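Local coordinates for transcriptional regulatory protein (Chlamydia trachomatis, PDB 3Q7T) that probably activates transcription, its own included, by binding a repeated recognition sequence in its promoter DNA, at residues Val15-Glu20 with Leu53-Tyr58; Glu20-Phe25 with Ile41-Lys46; Val78-Phe83 with Tyr98-Ile103. One frame throughout, in Å; residues are numbered along the deposited sequence.

Contact 1 of 3, residues Val15-Glu20 with Leu53-Tyr58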
loop_
_atom_site.group_PDB
_atom_site.type_symbol
_atom_site.label_atom_id
_atom_site.label_comp_id
_atom_site.label_asym_id
_atom_site.label_seq_id
_atom_site.Cartn_x
_atom_site.Cartn_y
_atom_site.Cartn_z
ATOM N N VAL B 15 4.595 -0.168 -16.870
ATOM C CA VAL B 15 3.837 0.645 -15.931
ATOM C C VAL B 15 2.964 1.613 -16.716
ATOM O O VAL B 15 3.461 2.409 -17.541
ATOM C CB VAL B 15 4.774 1.456 -15.023
ATOM C CG1 VAL B 15 3.974 2.260 -14.006
ATOM C CG2 VAL B 15 5.766 0.532 -14.328
ATOM N N LEU B 16 1.660 1.520 -16.481
ATOM C CA LEU B 16 0.706 2.421 -17.108
ATOM C C LEU B 16 0.295 3.492 -16.096
ATOM O O LEU B 16 0.019 3.193 -14.936
ATOM C CB LEU B 16 -0.501 1.649 -17.625
ATOM C CG LEU B 16 -1.722 2.464 -18.037
ATOM C CD1 LEU B 16 -1.444 3.255 -19.318
ATOM C CD2 LEU B 16 -2.948 1.569 -18.191
ATOM N N LEU B 17 0.282 4.746 -16.535
ATOM C CA LEU B 17 0.020 5.856 -15.636
ATOM C C LEU B 17 -1.174 6.617 -16.166
ATOM O O LEU B 17 -1.179 7.047 -17.311
ATOM C CB LEU B 17 1.239 6.775 -15.559
ATOM C CG LEU B 17 2.579 6.107 -15.220
ATOM C CD1 LEU B 17 3.769 6.986 -15.664
ATOM C CD2 LEU B 17 2.670 5.806 -13.740
ATOM N N VAL B 18 -2.189 6.770 -15.329
ATOM C CA VAL B 18 -3.434 7.394 -15.736
ATOM C C VAL B 18 -3.647 8.639 -14.887
ATOM O O VAL B 18 -3.761 8.554 -13.659
ATOM C CB VAL B 18 -4.619 6.441 -15.557
ATOM C CG1 VAL B 18 -5.907 7.066 -16.125
ATOM C CG2 VAL B 18 -4.322 5.071 -16.226
ATOM N N SER B 19 -3.673 9.798 -15.535
ATOM C CA SER B 19 -3.798 11.066 -14.812
ATOM C C SER B 19 -4.177 12.191 -15.744
ATOM O O SER B 19 -3.940 12.108 -16.945
ATOM C CB SER B 19 -2.475 11.437 -14.152
ATOM O OG SER B 19 -2.617 12.568 -13.306
ATOM N N GLU B 20 -4.735 13.260 -15.181
ATOM C CA GLU B 20 -4.969 14.474 -15.948
ATOM C C GLU B 20 -3.908 15.546 -15.707
ATOM O O GLU B 20 -3.891 16.559 -16.396
ATOM C CB GLU B 20 -6.362 15.025 -15.669
ATOM C CG GLU B 20 -7.407 14.499 -16.638
ATOM C CD GLU B 20 -8.821 14.833 -16.199
ATOM O OE1 GLU B 20 -8.981 15.751 -15.356
ATOM O OE2 GLU B 20 -9.762 14.172 -16.693
ATOM N N LEU B 53 1.815 -2.949 -13.721
ATOM C CA LEU B 53 1.302 -2.066 -12.673
ATOM C C LEU B 53 0.574 -0.891 -13.301
ATOM O O LEU B 53 1.012 -0.332 -14.307
ATOM C CB LEU B 53 2.424 -1.572 -11.753
ATOM C CG LEU B 53 2.147 -0.409 -10.781
ATOM C CD1 LEU B 53 1.200 -0.791 -9.644
ATOM C CD2 LEU B 53 3.449 0.089 -10.201
ATOM N N VAL B 54 -0.568 -0.547 -12.724
ATOM C CA VAL B 54 -1.287 0.640 -13.132
ATOM C C VAL B 54 -1.334 1.616 -11.977
ATOM O O VAL B 54 -1.802 1.276 -10.893
ATOM C CB VAL B 54 -2.726 0.325 -13.551
ATOM C CG1 VAL B 54 -3.450 1.620 -13.938
ATOM C CG2 VAL B 54 -2.736 -0.693 -14.699
ATOM N N VAL B 55 -0.848 2.828 -12.211
ATOM C CA VAL B 55 -1.054 3.924 -11.273
ATOM C C VAL B 55 -2.163 4.821 -11.811
ATOM O O VAL B 55 -2.060 5.368 -12.898
ATOM C CB VAL B 55 0.238 4.740 -11.052
ATOM C CG1 VAL B 55 0.032 5.740 -9.903
ATOM C CG2 VAL B 55 1.431 3.790 -10.784
ATOM N N CYS B 56 -3.243 4.956 -11.056
ATOM C CA CYS B 56 -4.399 5.650 -11.570
ATOM C C CYS B 56 -4.883 6.644 -10.520
ATOM O O CYS B 56 -5.004 6.300 -9.350
ATOM C CB CYS B 56 -5.502 4.638 -11.914
ATOM S SG CYS B 56 -6.969 5.370 -12.718
ATOM N N GLU B 57 -5.135 7.880 -10.927
ATOM C CA GLU B 57 -5.847 8.829 -10.062
ATOM C C GLU B 57 -7.269 8.325 -9.786
ATOM O O GLU B 57 -7.923 7.798 -10.683
ATOM C CB GLU B 57 -5.931 10.197 -10.736
ATOM C CG GLU B 57 -4.567 10.872 -10.906
ATOM C CD GLU B 57 -3.976 11.351 -9.589
ATOM O OE1 GLU B 57 -4.724 11.414 -8.574
ATOM O OE2 GLU B 57 -2.758 11.658 -9.572
ATOM N N TYR B 58 -7.748 8.511 -8.559
ATOM C CA TYR B 58 -9.049 7.991 -8.148
ATOM C C TYR B 58 -10.196 8.517 -8.999
ATOM O O TYR B 58 -11.135 7.785 -9.285
ATOM C CB TYR B 58 -9.309 8.278 -6.656
ATOM C CG TYR B 58 -10.661 7.786 -6.147
ATOM C CD1 TYR B 58 -10.899 6.429 -5.913
ATOM C CD2 TYR B 58 -11.694 8.684 -5.876
ATOM C CE1 TYR B 58 -12.151 5.980 -5.441
ATOM C CE2 TYR B 58 -12.923 8.251 -5.416
ATOM C CZ TYR B 58 -13.151 6.903 -5.203
ATOM O OH TYR B 58 -14.387 6.501 -4.744
#
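L16, V18 and V55 each give both backbone polar groups to the pairing of two parallel strands, 15-18 and 53-57, whose segment axes run 4.8 Å apart. The ladder starts with L16 N donating to L53 O at 2.9 Å, then V55 N donates to L16 O, V18 N to V55 O at 2.8 Å, and last and longest E57 N to V18 O at 3.1 Å. The N-H groups point almost straight at their acceptors, at 158 to 166°. The CA hydrogens of V15, V54 and L17 add weaker contacts to the carbonyls of L53, L16 and V55. V15, L17 and S19 turn their backbone groups the other way, into bonds with R38, T40 and G42 of the edge strand.

Side chains alternate across the sheet. L17 and V55 lie side by side on one face, with L17 CD2 3.8 Å from V55 CB; on the other, V18 CB sits 3.8 Å from C56 SG. Just past the end of strand 13-18, S19 OG comes within 3.5 Å of E57 CG, a packing contact with a carbon; the hydroxyl's hydrogen bond is to H21 O. The E57 chain bends at CG (chi2 -71°), and its OE2 is engaged in a salt bridge with R101. E57 closes the strand that bears the phosphoacceptor aspartate in canonical receivers.

Strand 53-57 is the middle member of the CheY-like sheet; strand 13-18 lies between it and edge strand 37-42. F25 of helix 23-31 and I112 of helix 105-116 cover the V15, L17, L53 and V55 face, while L60 and Y45 reach V18 and C56 on the other.

Contact 2 of 3, residues Glu20-Phe25 with Ile41-Lys46; sequences EHWDLF and IGQQYK
W22 and I41 make this a CH-pi and apolar contact at the protein surface, between the turn and first residues of helix 23-31 and the end of edge strand 37-42. I41 CD1 sits over one face of the indole, 3.4 Å from the centroid of the five-membered ring and 14° off its normal; its closest ring atom is W22 CG. Behind it, I41 CG1 lies over the centre of the ring system, and CG2 runs near W22 CZ3 at 4.0 Å, so all three outer carbons of the isoleucine follow the indole. The extended side chain brings this about: CG1 is trans to the backbone N (chi1 175°) and CD1 continues outward from it. The same methyl meets the ring of F25 at its edge, in the plane, with I41 CD1 3.4 Å from F25 CD2.

Both segments belong to a beta-alpha-beta unit, strand 13-18, helix 23-31 and strand 37-42, in which the helix joins neighbouring parallel strands of the receiver-like fold. F25 faces the interior, against L17, V55 and L108, while W22 closes the outer side of I41. The indole is tethered as well as packed, because NE1 is hydrogen-bonded to S19 O, just past strand 13-18, to which G42 is bonded through its backbone.

Q43 follows the glycine and crosses the indole at about a right angle, its CG 3.8 Å from W22 NE1, with the amide nearly perpendicular to the ring. Farther out, Q43 OE1 comes to 4.2 Å from E20 CG, a looser approach between two exposed side chains.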
loop_
_atom_site.group_PDB
_atom_site.type_symbol
_atom_site.label_atom_id
_atom_site.label_comp_id
_atom_site.label_asym_id
_atom_site.label_seq_id
_atom_site.Cartn_x
_atom_site.Cartn_y
_atom_site.Cartn_z
ATOM N N GLU B 20 -4.735 13.260 -15.181
ATOM C CA GLU B 20 -4.969 14.474 -15.948
ATOM C C GLU B 20 -3.908 15.546 -15.707
ATOM O O GLU B 20 -3.891 16.559 -16.396
ATOM C CB GLU B 20 -6.362 15.025 -15.669
ATOM C CG GLU B 20 -7.407 14.499 -16.638
ATOM C CD GLU B 20 -8.821 14.833 -16.199
ATOM O OE1 GLU B 20 -8.981 15.751 -15.356
ATOM O OE2 GLU B 20 -9.762 14.172 -16.693
ATOM N N HIS B 21 -3.034 15.309 -14.732
ATOM C CA HIS B 21 -1.921 16.203 -14.427
ATOM C C HIS B 21 -0.632 15.399 -14.524
ATOM O O HIS B 21 -0.318 14.601 -13.638
ATOM C CB HIS B 21 -2.064 16.794 -13.018
ATOM C CG HIS B 21 -3.477 17.103 -12.635
ATOM N ND1 HIS B 21 -4.113 18.269 -13.011
ATOM C CD2 HIS B 21 -4.384 16.390 -11.922
ATOM C CE1 HIS B 21 -5.350 18.261 -12.543
ATOM N NE2 HIS B 21 -5.540 17.134 -11.877
ATOM N N TRP B 22 0.123 15.611 -15.594
ATOM C CA TRP B 22 1.213 14.692 -15.920
ATOM C C TRP B 22 2.570 15.027 -15.314
ATOM O O TRP B 22 3.506 14.235 -15.430
ATOM C CB TRP B 22 1.358 14.549 -17.433
ATOM C CG TRP B 22 0.251 13.800 -18.095
ATOM C CD1 TRP B 22 -0.927 13.388 -17.533
ATOM C CD2 TRP B 22 0.219 13.367 -19.460
ATOM N NE1 TRP B 22 -1.698 12.724 -18.478
ATOM C CE2 TRP B 22 -1.008 12.694 -19.663
ATOM C CE3 TRP B 22 1.112 13.474 -20.528
ATOM C CZ2 TRP B 22 -1.359 12.143 -20.890
ATOM C CZ3 TRP B 22 0.769 12.918 -21.738
ATOM C CH2 TRP B 22 -0.462 12.261 -21.913
ATOM N N ASP B 23 2.686 16.184 -14.672
ATOM C CA ASP B 23 3.983 16.606 -14.122
ATOM C C ASP B 23 4.600 15.649 -13.086
ATOM O O ASP B 23 5.772 15.305 -13.195
ATOM C CB ASP B 23 3.936 18.055 -13.599
ATOM C CG ASP B 23 3.906 19.081 -14.730
ATOM O OD1 ASP B 23 4.461 18.796 -15.824
ATOM O OD2 ASP B 23 3.335 20.178 -14.529
ATOM N N LEU B 24 3.833 15.216 -12.090
ATOM C CA LEU B 24 4.347 14.211 -11.140
ATOM C C LEU B 24 4.890 12.984 -11.874
ATOM O O LEU B 24 6.002 12.528 -11.616
ATOM C CB LEU B 24 3.264 13.774 -10.152
ATOM C CG LEU B 24 3.548 12.559 -9.256
ATOM C CD1 LEU B 24 4.630 12.851 -8.245
ATOM C CD2 LEU B 24 2.251 12.130 -8.546
ATOM N N PHE B 25 4.093 12.467 -12.800
ATOM C CA PHE B 25 4.463 11.264 -13.535
ATOM C C PHE B 25 5.700 11.485 -14.402
ATOM O O PHE B 25 6.568 10.616 -14.490
ATOM C CB PHE B 25 3.284 10.769 -14.375
ATOM C CG PHE B 25 2.158 10.170 -13.555
ATOM C CD1 PHE B 25 2.377 9.732 -12.258
ATOM C CD2 PHE B 25 0.886 10.031 -14.091
ATOM C CE1 PHE B 25 1.339 9.179 -11.501
ATOM C CE2 PHE B 25 -0.145 9.470 -13.339
ATOM C CZ PHE B 25 0.088 9.047 -12.043
ATOM N N ILE B 41 1.789 6.751 -20.444
ATOM C CA ILE B 41 0.938 7.665 -19.675
ATOM C C ILE B 41 -0.293 8.093 -20.470
ATOM O O ILE B 41 -0.186 8.468 -21.633
ATOM C CB ILE B 41 1.721 8.878 -19.102
ATOM C CG1 ILE B 41 0.767 9.848 -18.409
ATOM C CG2 ILE B 41 2.484 9.603 -20.185
ATOM C CD1 ILE B 41 1.428 10.741 -17.418
ATOM N N GLY B 42 -1.465 8.001 -19.845
ATOM C CA GLY B 42 -2.736 8.291 -20.500
ATOM C C GLY B 42 -3.663 9.115 -19.610
ATOM O O GLY B 42 -3.387 9.295 -18.426
ATOM N N GLN B 43 -4.764 9.609 -20.169
ATOM C CA GLN B 43 -5.745 10.344 -19.378
ATOM C C GLN B 43 -6.987 9.520 -19.030
ATOM O O GLN B 43 -7.874 9.985 -18.320
ATOM C CB GLN B 43 -6.163 11.616 -20.107
ATOM C CG GLN B 43 -5.086 12.671 -20.141
ATOM C CD GLN B 43 -5.468 13.818 -21.023
ATOM O OE1 GLN B 43 -6.257 14.679 -20.628
ATOM N NE2 GLN B 43 -4.925 13.835 -22.241
ATOM N N GLN B 44 -7.070 8.306 -19.547
ATOM C CA GLN B 44 -8.183 7.445 -19.177
ATOM C C GLN B 44 -7.747 6.005 -18.975
ATOM O O GLN B 44 -6.743 5.564 -19.520
ATOM C CB GLN B 44 -9.353 7.555 -20.165
ATOM C CG GLN B 44 -8.989 7.546 -21.625
ATOM C CD GLN B 44 -10.126 8.072 -22.488
ATOM O OE1 GLN B 44 -10.720 9.110 -22.190
ATOM N NE2 GLN B 44 -10.444 7.350 -23.549
ATOM N N TYR B 45 -8.498 5.290 -18.149
ATOM C CA TYR B 45 -8.135 3.932 -17.794
ATOM C C TYR B 45 -8.557 2.961 -18.891
ATOM O O TYR B 45 -9.718 2.913 -19.269
ATOM C CB TYR B 45 -8.761 3.545 -16.452
ATOM C CG TYR B 45 -8.176 2.290 -15.861
ATOM C CD1 TYR B 45 -7.750 1.254 -16.673
ATOM C CD2 TYR B 45 -8.049 2.140 -14.502
ATOM C CE1 TYR B 45 -7.210 0.108 -16.141
ATOM C CE2 TYR B 45 -7.522 0.997 -13.957
ATOM C CZ TYR B 45 -7.101 -0.016 -14.779
ATOM O OH TYR B 45 -6.564 -1.164 -14.233
ATOM N N LYS B 46 -7.593 2.201 -19.399
ATOM C CA LYS B 46 -7.855 1.193 -20.425
ATOM C C LYS B 46 -7.527 -0.211 -19.935
ATOM O O LYS B 46 -6.356 -0.546 -19.731
ATOM C CB LYS B 46 -7.030 1.493 -21.675
ATOM C CG LYS B 46 -7.820 2.190 -22.761
ATOM C CD LYS B 46 -8.443 3.465 -22.230
ATOM C CE LYS B 46 -9.824 3.690 -22.813
ATOM N NZ LYS B 46 -10.463 4.909 -22.239
#

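Contact 3 of 3, residues Val78-Phe83 with Tyr98-Ile103; sequences VLLDFF and YLIRPI
Y98 enters beside V78, where its CA approaches V78 O at 3.1 Å in a CA-H...O contact. Its CG stands between the backbone N and the carbonyl carbon (chi1 57°), which carries the ring away from strand 76-80 while CG still meets L80 CD1 at 4.0 Å.

L99 uses both its backbone groups in the parallel ladder, as L80 does across from it. L99 N donates to V78 O at 2.8 Å, and L99 O accepts from L80 N at 2.7 Å, an almost straight bond (173°). The CB of L99 rests against L79 CD2, the two leucines lying side by side on the face opposite Y98 and L80.

I100 returns to the L80 face, and its CD1 presses on L80 CD1 at 3.3 Å, tighter than ordinary van der Waals contact. The same methyl reaches F82 O, where segment 78-83 has left its strand.

R101 N closes the ladder on L80 O at 3.0 Å. Its extended side chain runs alongside D81, whose OD1 hangs over one face of the guanidinium, 3.7 Å from NH1: a long salt bridge of charges alone, with no N-H directed at the oxygen. R101 also forms a salt bridge with E57, at the end of strand 53-57. A cis peptide then leads into P102, as at the conserved lysine-proline step of receivers.

Strands 76-80 and 97-100 are joined by helix 85-93 in a beta-alpha-beta unit. That helix packs on L80 and Y98, and F25 of helix 23-31 meets L79 on the opposite face. Strand 97-100 ends the sheet within the chain, where W97 and I107 of the second subunit pack on L99 and Y98.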
loop_
_atom_site.group_PDB
_atom_site.type_symbol
_atom_site.label_atom_id
_atom_site.label_comp_id
_atom_site.label_asym_id
_atom_site.label_seq_id
_atom_site.Cartn_x
_atom_site.Cartn_y
_atom_site.Cartn_z
ATOM N N VAL B 78 -3.795 3.254 -6.547
ATOM C CA VAL B 78 -4.693 4.373 -6.776
ATOM C C VAL B 78 -4.227 5.607 -5.999
ATOM O O VAL B 78 -3.843 5.509 -4.834
ATOM C CB VAL B 78 -6.148 4.014 -6.363
ATOM C CG1 VAL B 78 -7.027 5.224 -6.425
ATOM C CG2 VAL B 78 -6.696 2.906 -7.256
ATOM N N LEU B 79 -4.288 6.772 -6.636
ATOM C CA LEU B 79 -3.808 7.990 -5.997
ATOM C C LEU B 79 -4.976 8.848 -5.551
ATOM O O LEU B 79 -5.808 9.253 -6.356
ATOM C CB LEU B 79 -2.894 8.789 -6.941
ATOM C CG LEU B 79 -1.693 8.046 -7.530
ATOM C CD1 LEU B 79 -0.823 9.007 -8.335
ATOM C CD2 LEU B 79 -0.860 7.335 -6.459
ATOM N N LEU B 80 -5.020 9.118 -4.256
ATOM C CA LEU B 80 -6.127 9.815 -3.643
ATOM C C LEU B 80 -5.736 11.243 -3.239
ATOM O O LEU B 80 -4.621 11.493 -2.788
ATOM C CB LEU B 80 -6.603 9.037 -2.409
ATOM C CG LEU B 80 -7.425 7.749 -2.623
ATOM C CD1 LEU B 80 -7.611 6.981 -1.308
ATOM C CD2 LEU B 80 -8.779 8.083 -3.235
ATOM N N ASP B 81 -6.668 12.173 -3.384
ATOM C CA ASP B 81 -6.472 13.515 -2.849
ATOM C C ASP B 81 -6.630 13.545 -1.328
ATOM O O ASP B 81 -5.832 14.166 -0.629
ATOM C CB ASP B 81 -7.438 14.495 -3.497
ATOM C CG ASP B 81 -7.111 14.754 -4.959
ATOM O OD1 ASP B 81 -6.022 14.345 -5.415
ATOM O OD2 ASP B 81 -7.940 15.381 -5.650
ATOM N N PHE B 82 -7.655 12.857 -0.827
ATOM C CA PHE B 82 -8.030 12.926 0.573
ATOM C C PHE B 82 -8.221 11.543 1.162
ATOM O O PHE B 82 -8.454 10.576 0.437
ATOM C CB PHE B 82 -9.371 13.650 0.742
ATOM C CG PHE B 82 -9.485 14.929 -0.020
ATOM C CD1 PHE B 82 -8.916 16.089 0.466
ATOM C CD2 PHE B 82 -10.202 14.980 -1.202
ATOM C CE1 PHE B 82 -9.033 17.284 -0.230
ATOM C CE2 PHE B 82 -10.324 16.166 -1.904
ATOM C CZ PHE B 82 -9.736 17.324 -1.416
ATOM N N PHE B 83 -8.142 11.464 2.487
ATOM C CA PHE B 83 -8.573 10.286 3.206
ATOM C C PHE B 83 -10.088 10.302 3.406
ATOM O O PHE B 83 -10.670 11.311 3.797
ATOM C CB PHE B 83 -7.899 10.196 4.566
ATOM C CG PHE B 83 -8.399 9.046 5.407
ATOM C CD1 PHE B 83 -7.911 7.764 5.214
ATOM C CD2 PHE B 83 -9.362 9.252 6.386
ATOM C CE1 PHE B 83 -8.366 6.702 5.993
ATOM C CE2 PHE B 83 -9.821 8.198 7.162
ATOM C CZ PHE B 83 -9.315 6.918 6.971
ATOM N N TYR B 98 -3.505 1.995 -2.263
ATOM C CA TYR B 98 -3.613 3.407 -2.565
ATOM C C TYR B 98 -2.497 4.229 -1.953
ATOM O O TYR B 98 -1.707 3.747 -1.132
ATOM C CB TYR B 98 -4.982 3.972 -2.148
ATOM C CG TYR B 98 -5.300 3.774 -0.683
ATOM C CD1 TYR B 98 -4.781 4.631 0.275
ATOM C CD2 TYR B 98 -6.111 2.712 -0.253
ATOM C CE1 TYR B 98 -5.056 4.458 1.623
ATOM C CE2 TYR B 98 -6.390 2.527 1.096
ATOM C CZ TYR B 98 -5.857 3.409 2.030
ATOM O OH TYR B 98 -6.125 3.261 3.378
ATOM N N LEU B 99 -2.423 5.476 -2.402
ATOM C CA LEU B 99 -1.594 6.477 -1.758
ATOM C C LEU B 99 -2.400 7.739 -1.674
ATOM O O LEU B 99 -3.047 8.147 -2.640
ATOM C CB LEU B 99 -0.313 6.738 -2.545
ATOM C CG LEU B 99 0.810 5.725 -2.359
ATOM C CD1 LEU B 99 2.017 6.142 -3.208
ATOM C CD2 LEU B 99 1.191 5.605 -0.887
ATOM N N ILE B 100 -2.357 8.350 -0.504
ATOM C CA ILE B 100 -2.981 9.630 -0.280
ATOM C C ILE B 100 -1.903 10.682 -0.439
ATOM O O ILE B 100 -0.763 10.488 -0.013
ATOM C CB ILE B 100 -3.533 9.735 1.164
ATOM C CG1 ILE B 100 -4.377 8.512 1.524
ATOM C CG2 ILE B 100 -4.361 10.991 1.317
ATOM C CD1 ILE B 100 -5.780 8.579 0.987
ATOM N N ARG B 101 -2.249 11.803 -1.046
ATOM C CA ARG B 101 -1.345 12.942 -1.036
ATOM C C ARG B 101 -1.124 13.444 0.391
ATOM O O ARG B 101 -1.992 13.280 1.256
ATOM C CB ARG B 101 -1.903 14.039 -1.921
ATOM C CG ARG B 101 -2.313 13.448 -3.236
ATOM C CD ARG B 101 -2.216 14.385 -4.393
ATOM N NE ARG B 101 -2.147 13.564 -5.594
ATOM C CZ ARG B 101 -2.437 13.982 -6.816
ATOM N NH1 ARG B 101 -2.817 15.235 -7.030
ATOM N NH2 ARG B 101 -2.334 13.142 -7.826
ATOM N N PRO B 102 0.027 14.093 0.635
ATOM C CA PRO B 102 1.005 14.516 -0.382
ATOM C C PRO B 102 1.815 13.374 -1.000
ATOM O O PRO B 102 2.114 12.402 -0.307
ATOM C CB PRO B 102 1.943 15.450 0.404
ATOM C CG PRO B 102 1.218 15.771 1.696
ATOM C CD PRO B 102 0.400 14.551 1.984
ATOM N N ILE B 103 2.166 13.502 -2.276
ATOM C CA ILE B 103 3.026 12.522 -2.962
ATOM C C ILE B 103 4.119 13.252 -3.759
ATOM O O ILE B 103 3.919 14.379 -4.213
ATOM C CB ILE B 103 2.197 11.579 -3.890
ATOM C CG1 ILE B 103 1.320 10.661 -3.047
ATOM C CG2 ILE B 103 3.084 10.697 -4.754
ATOM C CD1 ILE B 103 2.118 9.886 -2.000
#

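How the contacts relate
Contacts 1 and 3 are both parallel strand pairings of one sheet, the first wholly buried near the middle of the chain, the second only partly buried at the edge, where another subunit packs. Contact 2 lies at the surface and relies on an aliphatic side chain against aromatic rings instead of a backbone ladder. Strand 13-18 links contacts 1 and 2: G42 N lies 2.7 Å from L17 O, a probable hydrogen bond, and E20 belongs to both. Contacts 1 and 3 meet through adjacent strands 53-57 and 76-80 and the charged pair E57-R101. Contacts 2 and 3, farthest apart, still touch where F25 packs on L79 and L24 on I103.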